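Local coordinates for virulence protein STM3117 (Salmonella enterica subsp. enterica serovar Typhimurium, PDB 3HUH), which promotes replication of the bacterium inside host macrophages and may take part in biosynthesis and modification of the cell-wall peptidoglycan, at residues D25-T30 with Q64-H69. Numbering follows the deposited sequence.
Sequences DHLVLT and QKINLH
Val28 sets its CG1 methyl over the imidazole of His69, 3.5 Å from the ring centroid and only 8° off the ring normal, which identifies a CH-pi contact with the face. CG1 lies anti to the backbone N (chi1 178°), while the other branch, CG2, meets Asn67 CB, so the two methyls serve different partners on the same face of the sheet. The His69 ring is fixed further by a bond within its own strand: ND1 donates to Leu68 O at 3.2 Å, with the acceptor close to the ring plane but the donor well above the carbonyl plane. Next along this face, Lys65 NZ reaches Asn67 OD1 at 2.9 Å, in the carbonyl plane and on a lone pair, tying the amide to its own strand.

On the reverse face the contact is purely apolar. Ile66 CG2 touches both CG and CD1 of Leu29, each at 3.7 Å, and more loosely meets Leu27 CD1.

Both faces rest on a parallel backbone pairing whose regularity improves toward the C-terminal ends. Asn67 N to Leu27 O, Leu29 N to Asn67 O and His69 N to Leu29 O are short, at 2.9, 3.0 and 3.0 Å respectively, whereas Lys65 N to Asp25 O is weak at 3.3 Å, as is Leu27 N to Lys65 O.

Strand 21-31 is an edge strand within its chain, and strand 64-70 lies between it and strand 56-61, completing a four-stranded half consistent with a βαβββ module of the VOC fold. Beyond His26 and Leu27 the sheet continues antiparallel into the second subunit, whose Tyr143 and Ala121 bind the Asp25 carboxylate. Helix 34-43 covers Leu29 and Leu68 through Tyr41 and Ile38, while Leu89 and Phe91 of strand 88-93 pack against Leu27 and Ile66, respectively.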
loop_
_atom_site.group_PDB
_atom_site.type_symbol
_atom_site.label_atom_id
_atom_site.label_comp_id
_atom_site.label_asym_id
_atom_site.label_seq_id
_atom_site.Cartn_x
_atom_site.Cartn_y
_atom_site.Cartn_z
ATOM N N ASP A 25 6.993 2.835 -2.446
ATOM C CA ASP A 25 8.216 2.169 -1.998
ATOM C C ASP A 25 7.867 1.092 -0.985
ATOM O O ASP A 25 8.389 -0.023 -1.026
ATOM C CB ASP A 25 9.164 3.156 -1.320
ATOM C CG ASP A 25 10.502 2.527 -0.982
ATOM O OD1 ASP A 25 11.273 2.265 -1.924
ATOM O OD2 ASP A 25 10.786 2.290 0.210
ATOM N N HIS A 26 6.992 1.448 -0.056
ATOM C CA HIS A 26 6.592 0.521 0.985
ATOM C C HIS A 26 5.351 1.040 1.681
ATOM O O HIS A 26 4.861 2.131 1.381
ATOM C CB HIS A 26 7.733 0.347 2.001
ATOM C CG HIS A 26 8.174 1.621 2.662
ATOM N ND1 HIS A 26 7.517 2.176 3.741
ATOM C CD2 HIS A 26 9.230 2.433 2.410
ATOM C CE1 HIS A 26 8.153 3.271 4.127
ATOM N NE2 HIS A 26 9.195 3.449 3.335
ATOM N N LEU A 27 4.832 0.236 2.595
ATOM C CA LEU A 27 3.669 0.618 3.367
ATOM C C LEU A 27 3.742 -0.162 4.663
ATOM O O LEU A 27 4.493 -1.133 4.774
ATOM C CB LEU A 27 2.376 0.310 2.600
ATOM C CG LEU A 27 2.092 -1.127 2.171
ATOM C CD1 LEU A 27 1.448 -1.892 3.302
ATOM C CD2 LEU A 27 1.167 -1.106 0.973
ATOM N N VAL A 28 2.972 0.271 5.648
ATOM C CA VAL A 28 2.972 -0.379 6.944
ATOM C C VAL A 28 1.653 -1.063 7.260
ATOM O O VAL A 28 0.581 -0.464 7.152
ATOM C CB VAL A 28 3.268 0.630 8.081
ATOM C CG1 VAL A 28 3.210 -0.072 9.434
ATOM C CG2 VAL A 28 4.638 1.258 7.884
ATOM N N LEU A 29 1.743 -2.332 7.636
ATOM C CA LEU A 29 0.570 -3.089 8.032
ATOM C C LEU A 29 0.637 -3.229 9.545
ATOM O O LEU A 29 1.684 -3.568 10.092
ATOM C CB LEU A 29 0.564 -4.489 7.404
ATOM C CG LEU A 29 0.290 -4.609 5.905
ATOM C CD1 LEU A 29 0.310 -6.085 5.502
ATOM C CD2 LEU A 29 -1.074 -3.991 5.586
ATOM N N THR A 30 -0.472 -2.940 10.220
ATOM C CA THR A 30 -0.532 -3.089 11.667
ATOM C C THR A 30 -1.232 -4.422 11.886
ATOM O O THR A 30 -2.357 -4.630 11.431
ATOM C CB THR A 30 -1.312 -1.936 12.310
ATOM O OG1 THR A 30 -0.600 -0.718 12.063
ATOM C CG2 THR A 30 -1.444 -2.143 13.824
ATOM N N GLN A 64 10.257 -3.626 -3.463
ATOM C CA GLN A 64 9.438 -2.909 -2.497
ATOM C C GLN A 64 9.428 -3.707 -1.201
ATOM O O GLN A 64 10.106 -4.728 -1.092
ATOM C CB GLN A 64 8.006 -2.762 -3.036
ATOM C CG GLN A 64 7.890 -1.909 -4.316
ATOM C CD GLN A 64 6.504 -1.970 -4.968
ATOM O OE1 GLN A 64 6.040 -3.034 -5.375
ATOM N NE2 GLN A 64 5.849 -0.818 -5.080
ATOM N N LYS A 65 8.686 -3.230 -0.213
ATOM C CA LYS A 65 8.581 -3.958 1.042
ATOM C C LYS A 65 7.374 -3.525 1.856
ATOM O O LYS A 65 6.794 -2.466 1.617
ATOM C CB LYS A 65 9.856 -3.810 1.887
ATOM C CG LYS A 65 10.093 -2.434 2.513
ATOM C CD LYS A 65 11.199 -2.528 3.571
ATOM C CE LYS A 65 11.555 -1.164 4.148
ATOM N NZ LYS A 65 12.154 -1.319 5.510
ATOM N N ILE A 66 6.978 -4.381 2.788
ATOM C CA ILE A 66 5.877 -4.085 3.686
ATOM C C ILE A 66 6.451 -4.122 5.096
ATOM O O ILE A 66 6.949 -5.155 5.544
ATOM C CB ILE A 66 4.749 -5.127 3.561
ATOM C CG1 ILE A 66 4.029 -4.937 2.224
ATOM C CG2 ILE A 66 3.773 -4.991 4.732
ATOM C CD1 ILE A 66 3.004 -5.991 1.929
ATOM N N ASN A 67 6.424 -2.981 5.774
ATOM C CA ASN A 67 6.914 -2.926 7.141
ATOM C C ASN A 67 5.779 -3.380 8.043
ATOM O O ASN A 67 4.603 -3.107 7.771
ATOM C CB ASN A 67 7.348 -1.509 7.522
ATOM C CG ASN A 67 8.636 -1.096 6.851
ATOM O OD1 ASN A 67 9.496 -1.938 6.563
ATOM N ND2 ASN A 67 8.796 0.205 6.627
ATOM N N LEU A 68 6.123 -4.082 9.112
ATOM C CA LEU A 68 5.114 -4.567 10.028
ATOM C C LEU A 68 5.175 -3.883 11.382
ATOM O O LEU A 68 6.257 -3.616 11.903
ATOM C CB LEU A 68 5.265 -6.083 10.232
ATOM C CG LEU A 68 5.224 -6.939 8.964
ATOM C CD1 LEU A 68 5.474 -8.400 9.326
ATOM C CD2 LEU A 68 3.870 -6.780 8.269
ATOM N N HIS A 69 3.999 -3.571 11.924
ATOM C CA HIS A 69 3.871 -2.987 13.263
ATOM C C HIS A 69 2.940 -3.938 14.003
ATOM O O HIS A 69 1.874 -4.294 13.491
ATOM C CB HIS A 69 3.170 -1.625 13.257
ATOM C CG HIS A 69 4.038 -0.466 12.871
ATOM N ND1 HIS A 69 5.340 -0.601 12.444
ATOM C CD2 HIS A 69 3.763 0.859 12.831
ATOM C CE1 HIS A 69 5.831 0.593 12.155
ATOM N NE2 HIS A 69 4.892 1.495 12.381
#